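Local structure of Polyphosphate:AMP phosphotransferase (Meiothermus ruber H328, 5O6M) at residues Leu59-Ala64 with Ser123-Val128. The protein uses inorganic polyphosphate as phosphate donor to convert AMP to ADP and ADP to ATP, and also accepts other nucleoside mono- and diphosphates. The protein carries 1 engineered substitution. Sequence-based numbering, arbitrary orientation.
Sequences LVVLQA and SHYEDV. With ATP (adenosine-5'-triphosphate), chain X.
The carboxamide of Q63 bonds through both its ends to the 123-128 turn. Q63 NE2 donates to E126 OE2 at 2.8 Å; the N-H...O angle is 169° and E126 OE2 lies in the amide plane of Q63, while the approach to OE2 is from above the carboxylate plane, the two planes lying 40° apart. Q63 OE1 accepts from S123 OG at 2.9 Å. The bend at chi2 of Q63 (-76°) brings the amide against the 123-128 segment, and the rotation about the last bond puts OE1 by S123 and NE2 by E126. S123 OG also accepts from Y125 N at 3.2 Å, closing an ST turn, which ties the hydroxyl to the start of the 3-10 segment 124-127. Second partners are Y210 OH for Q63 NE2 and R122, in a salt bridge, for E126 OE2. Packing is lighter: V61 CG1, anti to the backbone N, lies 3.6 Å from S123 OG and 4.3 Å from Y125 CD2, while the tyrosine hydroxyl bonds to K165 on the adjacent strand 161-169. On the nucleotide side, E126 CB comes within 3.4 Å of ATP N7, and weak bonds run from ATP O2' to E126 OE1 and from ATP N6 to D127 OD1. Q63, on strand 57-64 in the middle of this P-loop-type kinase's parallel sheet, is thus placed as a second-shell residue: with R122 it shares one carboxylate oxygen of E126, consistent with orienting the other toward the ribose.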
ATOM      1  N   LEU D  59       5.390 -19.278  -1.877  1.00 47.12           N
ATOM      2  CA  LEU D  59       3.964 -18.971  -1.889  1.00 45.28           C
ATOM      3  C   LEU D  59       3.171 -20.264  -1.748  1.00 43.90           C
ATOM      4  O   LEU D  59       3.313 -21.173  -2.575  1.00 46.34           O
ATOM      5  CB  LEU D  59       3.572 -18.238  -3.176  1.00 40.87           C
ATOM      6  CG  LEU D  59       2.077 -18.019  -3.422  1.00 40.54           C
ATOM      7  CD1 LEU D  59       1.458 -17.120  -2.367  1.00 37.39           C
ATOM      8  CD2 LEU D  59       1.850 -17.441  -4.816  1.00 41.19           C
ATOM      9  N   VAL D  60       2.345 -20.345  -0.707  1.00 43.03           N
ATOM     10  CA  VAL D  60       1.467 -21.485  -0.468  1.00 45.00           C
ATOM     11  C   VAL D  60       0.026 -21.029  -0.675  1.00 49.42           C
ATOM     12  O   VAL D  60      -0.467 -20.154   0.049  1.00 52.67           O
ATOM     13  CB  VAL D  60       1.670 -22.069   0.939  1.00 45.09           C
ATOM     14  CG1 VAL D  60       0.666 -23.181   1.209  1.00 40.55           C
ATOM     15  CG2 VAL D  60       3.092 -22.580   1.096  1.00 47.93           C
ATOM     16  N   VAL D  61      -0.650 -21.627  -1.656  1.00 47.72           N
ATOM     17  CA  VAL D  61      -2.047 -21.328  -1.959  1.00 42.43           C
ATOM     18  C   VAL D  61      -2.937 -22.382  -1.314  1.00 47.99           C
ATOM     19  O   VAL D  61      -2.655 -23.585  -1.401  1.00 45.42           O
ATOM     20  CB  VAL D  61      -2.282 -21.273  -3.477  1.00 49.81           C
ATOM     21  CG1 VAL D  61      -3.754 -21.017  -3.778  1.00 44.95           C
ATOM     22  CG2 VAL D  61      -1.415 -20.195  -4.105  1.00 41.94           C
ATOM     23  N   LEU D  62      -3.991 -21.929  -0.632  1.00 49.13           N
ATOM     24  CA  LEU D  62      -4.989 -22.800  -0.020  1.00 45.34           C
ATOM     25  C   LEU D  62      -6.359 -22.459  -0.588  1.00 49.08           C
ATOM     26  O   LEU D  62      -6.819 -21.318  -0.458  1.00 50.46           O
ATOM     27  CB  LEU D  62      -4.988 -22.652   1.501  1.00 43.61           C
ATOM     28  CG  LEU D  62      -3.705 -23.018   2.247  1.00 44.82           C
ATOM     29  CD1 LEU D  62      -3.917 -22.844   3.734  1.00 53.35           C
ATOM     30  CD2 LEU D  62      -3.292 -24.445   1.931  1.00 46.22           C
ATOM     31  N   GLN D  63      -7.005 -23.439  -1.217  1.00 46.08           N
ATOM     32  CA  GLN D  63      -8.389 -23.312  -1.654  1.00 47.89           C
ATOM     33  C   GLN D  63      -9.162 -24.551  -1.216  1.00 50.87           C
ATOM     34  O   GLN D  63      -8.609 -25.652  -1.145  1.00 49.28           O
ATOM     35  CB  GLN D  63      -8.489 -23.127  -3.180  1.00 43.57           C
ATOM     36  CG  GLN D  63      -7.924 -21.801  -3.716  1.00 47.90           C
ATOM     37  CD  GLN D  63      -8.830 -20.592  -3.478  1.00 49.19           C
ATOM     38  OE1 GLN D  63      -8.368 -19.451  -3.497  1.00 52.06           O
ATOM     39  NE2 GLN D  63     -10.121 -20.836  -3.287  1.00 42.75           N
ATOM     40  N   ALA D  64     -10.445 -24.366  -0.915  1.00 55.57           N
ATOM     41  CA  ALA D  64     -11.281 -25.478  -0.483  1.00 55.90           C
ATOM     42  C   ALA D  64     -12.737 -25.047  -0.532  1.00 60.42           C
ATOM     43  O   ALA D  64     -13.050 -23.852  -0.526  1.00 51.03           O
ATOM     44  CB  ALA D  64     -10.911 -25.951   0.927  1.00 51.48           C
ATOM     45  N   SER D 123      -7.470 -16.945  -2.824  1.00 47.90           N
ATOM     46  CA  SER D 123      -6.466 -16.394  -3.721  1.00 50.93           C
ATOM     47  C   SER D 123      -7.141 -15.826  -4.961  1.00 51.18           C
ATOM     48  O   SER D 123      -8.362 -15.641  -5.004  1.00 44.82           O
ATOM     49  CB  SER D 123      -5.443 -17.465  -4.109  1.00 48.50           C
ATOM     50  OG  SER D 123      -6.061 -18.453  -4.913  1.00 48.67           O
ATOM     51  N   HIS D 124      -6.317 -15.549  -5.974  1.00 44.01           N
ATOM     52  CA  HIS D 124      -6.796 -15.147  -7.289  1.00 45.53           C
ATOM     53  C   HIS D 124      -7.712 -16.186  -7.919  1.00 51.60           C
ATOM     54  O   HIS D 124      -8.449 -15.857  -8.855  1.00 47.93           O
ATOM     55  CB  HIS D 124      -5.598 -14.885  -8.208  1.00 41.12           C
ATOM     56  CG  HIS D 124      -4.519 -15.922  -8.111  1.00 42.63           C
ATOM     57  ND1 HIS D 124      -3.858 -16.200  -6.934  1.00 46.07           N
ATOM     58  CD2 HIS D 124      -3.965 -16.726  -9.049  1.00 45.93           C
ATOM     59  CE1 HIS D 124      -2.963 -17.150  -7.144  1.00 42.56           C
ATOM     60  NE2 HIS D 124      -3.004 -17.484  -8.421  1.00 46.52           N
ATOM     61  N   TYR D 125      -7.680 -17.431  -7.440  1.00 48.28           N
ATOM     62  CA  TYR D 125      -8.530 -18.458  -8.027  1.00 50.12           C
ATOM     63  C   TYR D 125     -10.006 -18.201  -7.756  1.00 47.74           C
ATOM     64  O   TYR D 125     -10.852 -18.656  -8.532  1.00 51.57           O
ATOM     65  CB  TYR D 125      -8.110 -19.844  -7.520  1.00 42.90           C
ATOM     66  CG  TYR D 125      -6.817 -20.293  -8.159  1.00 46.16           C
ATOM     67  CD1 TYR D 125      -6.809 -20.861  -9.424  1.00 47.58           C
ATOM     68  CD2 TYR D 125      -5.602 -20.125  -7.511  1.00 47.17           C
ATOM     69  CE1 TYR D 125      -5.628 -21.256 -10.028  1.00 41.37           C
ATOM     70  CE2 TYR D 125      -4.414 -20.519  -8.105  1.00 53.71           C
ATOM     71  CZ  TYR D 125      -4.435 -21.083  -9.366  1.00 50.98           C
ATOM     72  OH  TYR D 125      -3.261 -21.480  -9.969  1.00 49.32           O
ATOM     73  N   GLU D 126     -10.332 -17.449  -6.702  1.00 49.62           N
ATOM     74  CA  GLU D 126     -11.721 -17.065  -6.472  1.00 49.25           C
ATOM     75  C   GLU D 126     -12.317 -16.325  -7.662  1.00 51.98           C
ATOM     76  O   GLU D 126     -13.543 -16.316  -7.819  1.00 51.43           O
ATOM     77  CB  GLU D 126     -11.830 -16.206  -5.209  1.00 50.95           C
ATOM     78  CG  GLU D 126     -11.473 -16.939  -3.925  1.00 54.91           C
ATOM     79  CD  GLU D 126     -12.520 -17.966  -3.524  1.00 61.27           C
ATOM     80  OE1 GLU D 126     -13.703 -17.783  -3.885  1.00 62.69           O
ATOM     81  OE2 GLU D 126     -12.165 -18.953  -2.844  1.00 62.31           O
ATOM     82  N   ASP D 127     -11.490 -15.693  -8.495  1.00 46.98           N
ATOM     83  CA  ASP D 127     -11.993 -14.966  -9.654  1.00 48.63           C
ATOM     84  C   ASP D 127     -12.297 -15.869 -10.844  1.00 52.21           C
ATOM     85  O   ASP D 127     -12.684 -15.360 -11.903  1.00 49.93           O
ATOM     86  CB  ASP D 127     -11.003 -13.869 -10.057  1.00 48.67           C
ATOM     87  CG  ASP D 127     -10.985 -12.713  -9.070  1.00 49.02           C
ATOM     88  OD1 ASP D 127     -11.993 -11.976  -9.002  1.00 61.71           O
ATOM     89  OD2 ASP D 127      -9.973 -12.537  -8.361  1.00 54.06           O
ATOM     90  N   VAL D 128     -12.132 -17.185 -10.702  1.00 47.04           N
ATOM     91  CA  VAL D 128     -12.664 -18.142 -11.666  1.00 49.12           C
ATOM     92  C   VAL D 128     -13.428 -19.217 -10.903  1.00 51.45           C
ATOM     93  O   VAL D 128     -13.691 -20.305 -11.430  1.00 57.27           O
ATOM     94  CB  VAL D 128     -11.557 -18.766 -12.532  1.00 52.06           C
ATOM     95  CG1 VAL D 128     -10.896 -17.701 -13.398  1.00 46.00           C
ATOM     96  CG2 VAL D 128     -10.550 -19.506 -11.664  1.00 47.66           C
TER
HETATM   97  PG  ATP X1001     -13.610 -17.811   5.056  1.00 75.78           P
HETATM   98  O1G ATP X1001     -12.398 -17.669   4.175  1.00 71.24           O
HETATM   99  O2G ATP X1001     -14.668 -18.736   4.461  1.00 69.91           O
HETATM  100  O3G ATP X1001     -13.263 -18.302   6.468  1.00 65.50           O
HETATM  101  PB  ATP X1001     -14.417 -15.325   6.378  1.00 74.32           P
HETATM  102  O1B ATP X1001     -15.784 -15.218   6.933  1.00 78.65           O
HETATM  103  O2B ATP X1001     -13.306 -15.656   7.376  1.00 86.75           O
HETATM  104  O3B ATP X1001     -14.336 -16.401   5.208  1.00 77.23           O
HETATM  105  PA  ATP X1001     -13.446 -13.560   4.204  1.00 68.54           P
HETATM  106  O1A ATP X1001     -11.996 -13.833   4.121  1.00 79.29           O
HETATM  107  O2A ATP X1001     -13.811 -12.085   4.047  1.00 63.74           O
HETATM  108  O3A ATP X1001     -13.997 -13.981   5.638  1.00 82.51           O
HETATM  109  O5' ATP X1001     -14.248 -14.323   2.991  1.00 68.17           O
HETATM  110  C5' ATP X1001     -15.577 -13.895   2.625  1.00 70.71           C
HETATM  111  C4' ATP X1001     -15.962 -14.332   1.231  1.00 67.95           C
HETATM  112  O4' ATP X1001     -15.196 -13.630   0.227  1.00 67.74           O
HETATM  113  C3' ATP X1001     -15.821 -15.828   0.906  1.00 56.32           C
HETATM  114  O3' ATP X1001     -17.113 -16.410   0.780  1.00 62.89           O
HETATM  115  C2' ATP X1001     -15.084 -15.842  -0.447  1.00 65.01           C
HETATM  116  O2' ATP X1001     -15.627 -16.773  -1.375  1.00 65.30           O
HETATM  117  C1' ATP X1001     -15.335 -14.419  -0.931  1.00 61.42           C
HETATM  118  N9  ATP X1001     -14.431 -13.949  -1.975  1.00 56.55           N
HETATM  119  C8  ATP X1001     -13.065 -14.047  -2.018  1.00 61.22           C
HETATM  120  N7  ATP X1001     -12.533 -13.633  -3.143  1.00 56.03           N
HETATM  121  C5  ATP X1001     -13.627 -13.230  -3.894  1.00 47.67           C
HETATM  122  C6  ATP X1001     -13.745 -12.705  -5.196  1.00 52.63           C
HETATM  123  N6  ATP X1001     -12.713 -12.536  -6.027  1.00 51.38           N
HETATM  124  N1  ATP X1001     -14.983 -12.395  -5.637  1.00 50.20           N
HETATM  125  C2  ATP X1001     -16.027 -12.613  -4.832  1.00 52.13           C
HETATM  126  N3  ATP X1001     -16.041 -13.118  -3.597  1.00 51.27           N
HETATM  127  C4  ATP X1001     -14.803 -13.407  -3.183  1.00 49.86           C